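Local coordinates for phosphatidylinositol phosphate phosphatase (Schizosaccharomyces pombe, PDB 1I9Z), which removes the 5-phosphate from soluble and lipid inositol phosphates, using magnesium as cofactor, through its inositol polyphosphate 5-phosphatase catalytic domain, at residues A[177-180]-A[181-184]; A[262-266]-A[267-271]; A[78-81]-A[82-85]. All blocks are in the same frame, centred on the assembly; numbering follows the deposited sequence.

Contact 1 (A[177-180]-A[181-184]); sequences RDHD and YRTI
Helix 174-187 is the connecting helix of a beta-alpha-beta crossover in the DNase I-like fold, and along its middle turns His179 meets Arg182 and Thr183. The backbone repeats the regular i to i+4 bonds, from Tyr181 N to Arg177 O through Ile184 N to Asp180 O. At His179 the pattern is enriched: His179 O accepts both Thr183 N (2.9 Å) and Thr183 OG1 (2.8 Å). The two donors approach from opposite faces of the carbonyl plane, the hydroxyl well above it. A chi1 of -65° sets OG1 beside the Thr183 backbone N, turned back along the helix to reach this oxygen. The same OG1 sits over one face of the imidazole, toward its rim, 3.4 Å from His179 NE2; the angle there is too poor for a hydrogen bond. Arg182 comes to the ring from another direction. Its chain bends at chi3 (-117°) and folds back over the preceding turn, bringing NH1 to the ring edge, 3.5 Å from His179 CD2, while Asp178 O lies over the centre of one guanidinium face. The planes of imidazole and guanidinium are 60° apart, so the two groups meet without stacking. The polar ends of Arg177, Asp178 and Asp180 turn to other parts of the chain: Asp178 OD2 is hydrogen-bonded to Tyr210 OH, Asp180 OD2 to Ala168 N, and Arg177 NH1 and NH2 to the carbonyls of Gly170 and Ala168. Arg177 and Asp180 thereby grip the loop that follows strand 158-166, which contributes Ala169, Gly170 and Tyr171 to the inositol bisphosphate pocket. On the sheet side, the ring of Tyr181 meets Trp204 of strand 201-205 and Phe247, joining the helix to the strand at the end of its crossover.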
loop_
_atom_site.group_PDB
_atom_site.type_symbol
_atom_site.label_atom_id
_atom_site.label_comp_id
_atom_site.label_asym_id
_atom_site.label_seq_id
_atom_site.Cartn_x
_atom_site.Cartn_y
_atom_site.Cartn_z
ATOM N N ARG A 177 -15.136 11.797 1.073
ATOM C CA ARG A 177 -14.027 10.853 0.929
ATOM C C ARG A 177 -13.790 10.559 -0.558
ATOM O O ARG A 177 -12.654 10.396 -1.024
ATOM C CB ARG A 177 -14.360 9.524 1.672
ATOM C CG ARG A 177 -14.389 9.731 3.192
ATOM C CD ARG A 177 -14.640 8.430 3.922
ATOM N NE ARG A 177 -16.077 8.184 4.214
ATOM C CZ ARG A 177 -16.742 8.768 5.236
ATOM N NH1 ARG A 177 -18.026 8.470 5.501
ATOM N NH2 ARG A 177 -16.164 9.715 5.970
ATOM N N ASP A 178 -14.858 10.431 -1.341
ATOM C CA ASP A 178 -14.594 10.127 -2.769
ATOM C C ASP A 178 -13.818 11.301 -3.426
ATOM O O ASP A 178 -12.953 11.116 -4.257
ATOM C CB ASP A 178 -15.921 9.938 -3.531
ATOM C CG ASP A 178 -16.640 8.667 -3.177
ATOM O OD1 ASP A 178 -17.781 8.498 -3.742
ATOM O OD2 ASP A 178 -16.134 7.803 -2.364
ATOM N N HIS A 179 -14.181 12.507 -3.011
ATOM C CA HIS A 179 -13.548 13.712 -3.518
ATOM C C HIS A 179 -12.066 13.690 -3.099
ATOM O O HIS A 179 -11.169 14.135 -3.848
ATOM C CB HIS A 179 -14.221 14.920 -2.907
ATOM C CG HIS A 179 -13.461 16.185 -3.142
ATOM N ND1 HIS A 179 -12.813 16.870 -2.132
ATOM C CD2 HIS A 179 -13.247 16.884 -4.277
ATOM C CE1 HIS A 179 -12.239 17.957 -2.638
ATOM N NE2 HIS A 179 -12.488 17.984 -3.941
ATOM N N ASP A 180 -11.810 13.208 -1.883
ATOM C CA ASP A 180 -10.426 13.138 -1.400
ATOM C C ASP A 180 -9.622 12.163 -2.255
ATOM O O ASP A 180 -8.445 12.386 -2.568
ATOM C CB ASP A 180 -10.363 12.668 0.078
ATOM C CG ASP A 180 -10.793 13.722 1.056
ATOM O OD1 ASP A 180 -10.949 14.887 0.654
ATOM O OD2 ASP A 180 -11.017 13.401 2.251
ATOM N N TYR A 181 -10.245 11.050 -2.635
ATOM C CA TYR A 181 -9.592 10.110 -3.498
ATOM C C TYR A 181 -9.184 10.798 -4.789
ATOM O O TYR A 181 -8.030 10.697 -5.247
ATOM C CB TYR A 181 -10.558 8.951 -3.875
ATOM C CG TYR A 181 -10.048 8.168 -5.058
ATOM C CD1 TYR A 181 -9.049 7.242 -4.918
ATOM C CD2 TYR A 181 -10.453 8.513 -6.367
ATOM C CE1 TYR A 181 -8.422 6.669 -6.041
ATOM C CE2 TYR A 181 -9.848 7.985 -7.478
ATOM C CZ TYR A 181 -8.817 7.058 -7.307
ATOM O OH TYR A 181 -8.137 6.595 -8.365
ATOM N N ARG A 182 -10.134 11.509 -5.397
ATOM C CA ARG A 182 -9.823 12.134 -6.675
ATOM C C ARG A 182 -8.738 13.187 -6.557
ATOM O O ARG A 182 -7.895 13.297 -7.445
ATOM C CB ARG A 182 -11.076 12.776 -7.275
ATOM C CG ARG A 182 -12.158 11.738 -7.600
ATOM C CD ARG A 182 -13.290 12.460 -8.415
ATOM N NE ARG A 182 -14.569 12.468 -7.727
ATOM C CZ ARG A 182 -14.888 13.320 -6.777
ATOM N NH1 ARG A 182 -14.011 14.219 -6.409
ATOM N NH2 ARG A 182 -16.051 13.306 -6.204
ATOM N N THR A 183 -8.782 13.948 -5.468
ATOM C CA THR A 183 -7.832 15.035 -5.177
ATOM C C THR A 183 -6.433 14.483 -5.062
ATOM O O THR A 183 -5.457 15.029 -5.615
ATOM C CB THR A 183 -8.247 15.763 -3.873
ATOM O OG1 THR A 183 -9.518 16.407 -4.065
ATOM C CG2 THR A 183 -7.210 16.886 -3.461
ATOM N N ILE A 184 -6.310 13.366 -4.352
ATOM C CA ILE A 184 -5.011 12.749 -4.184
ATOM C C ILE A 184 -4.529 12.044 -5.424
ATOM O O ILE A 184 -3.340 12.105 -5.777
ATOM C CB ILE A 184 -5.045 11.737 -2.977
ATOM C CG1 ILE A 184 -5.311 12.491 -1.690
ATOM C CG2 ILE A 184 -3.747 10.880 -2.991
ATOM C CD1 ILE A 184 -5.776 11.560 -0.473
#

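Contact 2 (A[262-266]-A[267-271]); sequences KFDIG and TDIYD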
loop_
_atom_site.group_PDB
_atom_site.type_symbol
_atom_site.label_atom_id
_atom_site.label_comp_id
_atom_site.label_asym_id
_atom_site.label_seq_id
_atom_site.Cartn_x
_atom_site.Cartn_y
_atom_site.Cartn_z
ATOM N N LYS A 262 -14.157 1.776 16.130
ATOM C CA LYS A 262 -14.265 2.508 17.318
ATOM C C LYS A 262 -14.249 1.754 18.601
ATOM O O LYS A 262 -15.254 1.468 19.093
ATOM C CB LYS A 262 -15.321 3.544 17.223
ATOM C CG LYS A 262 -15.301 4.240 18.398
ATOM C CD LYS A 262 -14.054 4.955 18.493
ATOM C CE LYS A 262 -14.575 6.402 18.521
ATOM N NZ LYS A 262 -13.831 7.121 19.641
ATOM N N PHE A 263 -13.050 1.476 19.138
ATOM C CA PHE A 263 -12.986 0.690 20.355
ATOM C C PHE A 263 -12.633 1.597 21.534
ATOM O O PHE A 263 -11.856 2.597 21.367
ATOM C CB PHE A 263 -11.825 -0.367 20.278
ATOM C CG PHE A 263 -12.084 -1.521 19.383
ATOM C CD1 PHE A 263 -11.582 -1.545 18.061
ATOM C CD2 PHE A 263 -12.870 -2.580 19.810
ATOM C CE1 PHE A 263 -11.865 -2.638 17.199
ATOM C CE2 PHE A 263 -13.148 -3.644 18.956
ATOM C CZ PHE A 263 -12.652 -3.687 17.672
ATOM N N ASP A 264 -13.105 1.205 22.731
ATOM C CA ASP A 264 -12.660 1.882 23.978
ATOM C C ASP A 264 -11.176 1.482 24.025
ATOM O O ASP A 264 -10.804 0.347 23.696
ATOM C CB ASP A 264 -13.368 1.293 25.212
ATOM C CG ASP A 264 -14.823 1.775 25.339
ATOM O OD1 ASP A 264 -15.255 2.652 24.541
ATOM O OD2 ASP A 264 -15.495 1.268 26.267
ATOM N N ILE A 265 -10.315 2.414 24.422
ATOM C CA ILE A 265 -8.894 2.155 24.418
ATOM C C ILE A 265 -8.550 1.087 25.488
ATOM O O ILE A 265 -9.057 1.179 26.623
ATOM C CB ILE A 265 -8.173 3.436 24.760
ATOM C CG1 ILE A 265 -8.471 4.489 23.648
ATOM C CG2 ILE A 265 -6.599 3.162 24.731
ATOM C CD1 ILE A 265 -8.252 5.872 24.075
ATOM N N GLY A 266 -7.722 0.124 25.100
ATOM C CA GLY A 266 -7.282 -0.978 25.985
ATOM C C GLY A 266 -8.259 -2.163 26.053
ATOM O O GLY A 266 -8.007 -3.179 26.724
ATOM N N THR A 267 -9.394 -2.085 25.378
ATOM C CA THR A 267 -10.356 -3.193 25.526
ATOM C C THR A 267 -10.887 -3.765 24.165
ATOM O O THR A 267 -10.586 -3.240 23.074
ATOM C CB THR A 267 -11.582 -2.717 26.309
ATOM O OG1 THR A 267 -12.388 -1.921 25.443
ATOM C CG2 THR A 267 -11.192 -1.789 27.467
ATOM N N ASP A 268 -11.728 -4.794 24.278
ATOM C CA ASP A 268 -12.349 -5.439 23.107
ATOM C C ASP A 268 -13.707 -4.828 22.894
ATOM O O ASP A 268 -14.506 -5.357 22.086
ATOM C CB ASP A 268 -12.570 -6.937 23.428
ATOM C CG ASP A 268 -11.285 -7.729 23.414
ATOM O OD1 ASP A 268 -10.425 -7.481 22.535
ATOM O OD2 ASP A 268 -11.105 -8.670 24.238
ATOM N N ILE A 269 -13.982 -3.704 23.540
ATOM C CA ILE A 269 -15.341 -3.187 23.539
ATOM C C ILE A 269 -15.537 -2.024 22.567
ATOM O O ILE A 269 -14.724 -1.096 22.545
ATOM C CB ILE A 269 -15.650 -2.743 24.986
ATOM C CG1 ILE A 269 -15.577 -4.008 25.880
ATOM C CG2 ILE A 269 -17.023 -2.050 25.140
ATOM C CD1 ILE A 269 -16.038 -3.725 27.277
ATOM N N TYR A 270 -16.617 -2.090 21.789
ATOM C CA TYR A 270 -16.876 -0.948 20.875
ATOM C C TYR A 270 -17.409 0.254 21.662
ATOM O O TYR A 270 -18.273 0.136 22.576
ATOM C CB TYR A 270 -17.852 -1.329 19.770
ATOM C CG TYR A 270 -17.201 -2.205 18.770
ATOM C CD1 TYR A 270 -17.383 -3.599 18.797
ATOM C CD2 TYR A 270 -16.349 -1.645 17.736
ATOM C CE1 TYR A 270 -16.731 -4.458 17.809
ATOM C CE2 TYR A 270 -15.751 -2.506 16.756
ATOM C CZ TYR A 270 -15.942 -3.902 16.828
ATOM O OH TYR A 270 -15.282 -4.752 15.956
ATOM N N ASP A 271 -16.955 1.419 21.221
ATOM C CA ASP A 271 -17.258 2.713 21.799
ATOM C C ASP A 271 -18.446 2.802 22.748
ATOM O O ASP A 271 -19.594 2.781 22.297
ATOM C CB ASP A 271 -17.472 3.765 20.652
ATOM C CG ASP A 271 -17.529 5.209 21.203
ATOM O OD1 ASP A 271 -17.149 5.444 22.362
ATOM O OD2 ASP A 271 -17.941 6.120 20.467
HETATM O O HOH W 1 -14.670 5.129 23.467
#
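Two aspartates, Asp264 and Asp271, stand with their OD1 atoms only 4.0 Å apart, and a single water donates to both, 2.8 Å from Asp264 OD1 and 2.7 Å from Asp271 OD1. The hairpin-like loop that brings them together carries one antiparallel bridge, the non-hydrogen-bonded pair Phe263 and Tyr270. Backbone bonds flank it: Asp271 N to Lys262 O (2.7 Å) and Asp264 N to Ile269 O (2.8 Å). The two side chains run alongside each other and point the same way, their rings overlapping in an offset stack (centroids 4.3 Å apart, planes at 27°), with Tyr270 CE2 over the rim of the Phe263 ring and Phe263 CE2 over that of Tyr270. Tyr270 OH is hydrogen-bonded to Pro259 O, and Arg307 adds a cation-pi contact to Phe263. A type II turn from Asp264 to Thr267 closes the loop. A chi1 of 76° puts Thr267 OG1 between its own backbone N and carbonyl carbon, where it joins Thr267 N on one face of Asp264 O and accepts Ile269 N (3.1 Å) in an ST turn. The water, with Thr272 on Asp264 and Ser273 on Asp271, probably eases the repulsion between the carboxylates. Asp271 OD2, held by Arg277 N, lies 4.3 Å from Lys262 NZ without forming a salt bridge, and the ammonium pairs instead with phosphate oxygen O42 of the bound inositol bisphosphate.

Contact 3 (A[78-81]-A[82-85]); sequences PAKR and REWE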
loop_
_atom_site.group_PDB
_atom_site.type_symbol
_atom_site.label_atom_id
_atom_site.label_comp_id
_atom_site.label_asym_id
_atom_site.label_seq_id
_atom_site.Cartn_x
_atom_site.Cartn_y
_atom_site.Cartn_z
ATOM N N PRO A 78 7.870 15.809 13.552
ATOM C CA PRO A 78 8.943 14.977 12.982
ATOM C C PRO A 78 9.552 14.091 14.071
ATOM O O PRO A 78 9.917 12.947 13.835
ATOM C CB PRO A 78 9.961 15.988 12.454
ATOM C CG PRO A 78 9.240 17.253 12.372
ATOM C CD PRO A 78 8.178 17.235 13.424
ATOM N N ALA A 79 9.642 14.644 15.278
ATOM C CA ALA A 79 10.213 13.916 16.399
ATOM C C ALA A 79 9.438 12.659 16.739
ATOM O O ALA A 79 10.020 11.593 17.034
ATOM C CB ALA A 79 10.246 14.812 17.643
ATOM N N LYS A 80 8.125 12.802 16.781
ATOM C CA LYS A 80 7.309 11.647 17.156
ATOM C C LYS A 80 7.394 10.598 16.058
ATOM O O LYS A 80 7.505 9.421 16.342
ATOM C CB LYS A 80 5.868 12.059 17.403
ATOM C CG LYS A 80 5.626 12.590 18.850
ATOM C CD LYS A 80 4.259 13.294 18.938
ATOM C CE LYS A 80 4.024 13.894 20.330
ATOM N NZ LYS A 80 3.880 12.823 21.372
ATOM N N ARG A 81 7.420 11.057 14.808
ATOM C CA ARG A 81 7.546 10.100 13.683
ATOM C C ARG A 81 8.894 9.347 13.810
ATOM O O ARG A 81 8.974 8.136 13.664
ATOM C CB ARG A 81 7.532 10.854 12.338
ATOM C CG ARG A 81 7.668 9.849 11.215
ATOM C CD ARG A 81 7.953 10.568 9.938
ATOM N NE ARG A 81 9.393 10.827 9.837
ATOM C CZ ARG A 81 9.891 12.029 9.538
ATOM N NH1 ARG A 81 9.082 13.064 9.339
ATOM N NH2 ARG A 81 11.198 12.175 9.366
ATOM N N ARG A 82 9.966 10.069 14.151
ATOM C CA ARG A 82 11.234 9.403 14.279
ATOM C C ARG A 82 11.296 8.395 15.420
ATOM O O ARG A 82 12.093 7.471 15.334
ATOM C CB ARG A 82 12.369 10.446 14.419
ATOM C CG ARG A 82 12.581 11.145 13.083
ATOM C CD ARG A 82 13.621 12.291 13.089
ATOM N NE ARG A 82 13.788 12.702 11.686
ATOM C CZ ARG A 82 13.874 13.955 11.251
ATOM N NH1 ARG A 82 13.804 14.964 12.129
ATOM N NH2 ARG A 82 14.037 14.179 9.942
ATOM N N GLU A 83 10.495 8.584 16.461
ATOM C CA GLU A 83 10.475 7.607 17.583
ATOM C C GLU A 83 9.881 6.283 17.049
ATOM O O GLU A 83 10.321 5.181 17.371
ATOM C CB GLU A 83 9.582 8.110 18.702
ATOM C CG GLU A 83 10.188 9.265 19.526
ATOM C CD GLU A 83 9.198 9.760 20.578
ATOM O OE1 GLU A 83 8.786 8.924 21.410
ATOM O OE2 GLU A 83 8.825 10.958 20.569
ATOM N N TRP A 84 8.822 6.417 16.236
ATOM C CA TRP A 84 8.218 5.242 15.637
ATOM C C TRP A 84 9.216 4.583 14.691
ATOM O O TRP A 84 9.346 3.361 14.690
ATOM C CB TRP A 84 6.917 5.636 14.866
ATOM C CG TRP A 84 5.833 5.874 15.814
ATOM C CD1 TRP A 84 5.278 7.066 16.153
ATOM C CD2 TRP A 84 5.104 4.863 16.509
ATOM N NE1 TRP A 84 4.211 6.858 16.996
ATOM C CE2 TRP A 84 4.094 5.513 17.246
ATOM C CE3 TRP A 84 5.212 3.458 16.575
ATOM C CZ2 TRP A 84 3.160 4.816 18.065
ATOM C CZ3 TRP A 84 4.266 2.744 17.378
ATOM C CH2 TRP A 84 3.261 3.448 18.112
ATOM N N GLU A 85 9.911 5.378 13.876
ATOM C CA GLU A 85 10.926 4.797 12.980
ATOM C C GLU A 85 11.949 3.992 13.761
ATOM O O GLU A 85 12.373 2.902 13.347
ATOM C CB GLU A 85 11.716 5.888 12.191
ATOM C CG GLU A 85 10.788 6.671 11.228
ATOM C CD GLU A 85 11.463 7.838 10.537
ATOM O OE1 GLU A 85 12.677 8.050 10.739
ATOM O OE2 GLU A 85 10.787 8.560 9.788
HETATM O O HOH W 2 13.511 10.382 9.744
#
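Pro78 opens the helix and gives its carbonyl oxygen to Arg82 N (2.9 Å), while its ring atom CB lies loosely against Arg82 NH1. Ala79 contributes through its backbone, its O accepting Glu83 N at 3.1 Å. Lys80 follows, its own N held by Asp77 OD1 just ahead of the helix. Its O is the acceptor for Trp84 N, weakly also for Glu83 N, and the indole atom Trp84 CD1 comes within 3.2 Å of it. Its aliphatic chain runs alongside that of Glu83, pointing the same way. Arg81 carries most of the side-chain contact. Its chain starts extended and then bends at chi3 (84°), which turns NE toward the next turn, where it forms a salt bridge with Glu85 OE2 (2.7 Å). The carboxylate oxygen lies near the guanidinium plane, whereas NE meets it from above the carboxylate plane; the two flat groups are 30° apart. Arg81 NH2 is 3.5 Å from Arg82 NE, two positive groups close together, and their guanidinium planes stand 79° apart. A water accepts from both of these nitrogens and donates to Glu85 OE1 (2.7 Å), so the negative charge of Glu85 probably offsets the crowding of positive charge. Ser107 also binds Glu85 OE2, Gln109 takes Arg81 NH1, and the ring of Trp84 meets Phe62. The Arg81-Glu85 pair is an i to i+4 salt bridge of the kind often found on helices; here it is turned to the six-stranded sheet of the DNase I-like sandwich, pinning the first turns of helix 78-94 to it.

Overall arrangement
Along the chain the order is contact 3, contact 1, contact 2, all within the one DNase I-like catalytic domain and none touching another. Their centres are about 26 to 29 Å apart; the nearest atoms are about 12 Å apart between contacts 2 and 3, 13 Å between contacts 1 and 2, and 17 Å between contacts 1 and 3. Contact 3 lies on helix 78-94, against the six-stranded sheet, and contact 1 on helix 174-187, against the five-stranded one, so they cover different layers of the sandwich. Contact 2, between helix 236-242 and strand 283-288, supplies Lys262 to the inositol bisphosphate pocket, whereas contact 1 is hydrogen-bonded, through Arg177 and Asp180, to the loop carrying three pocket residues.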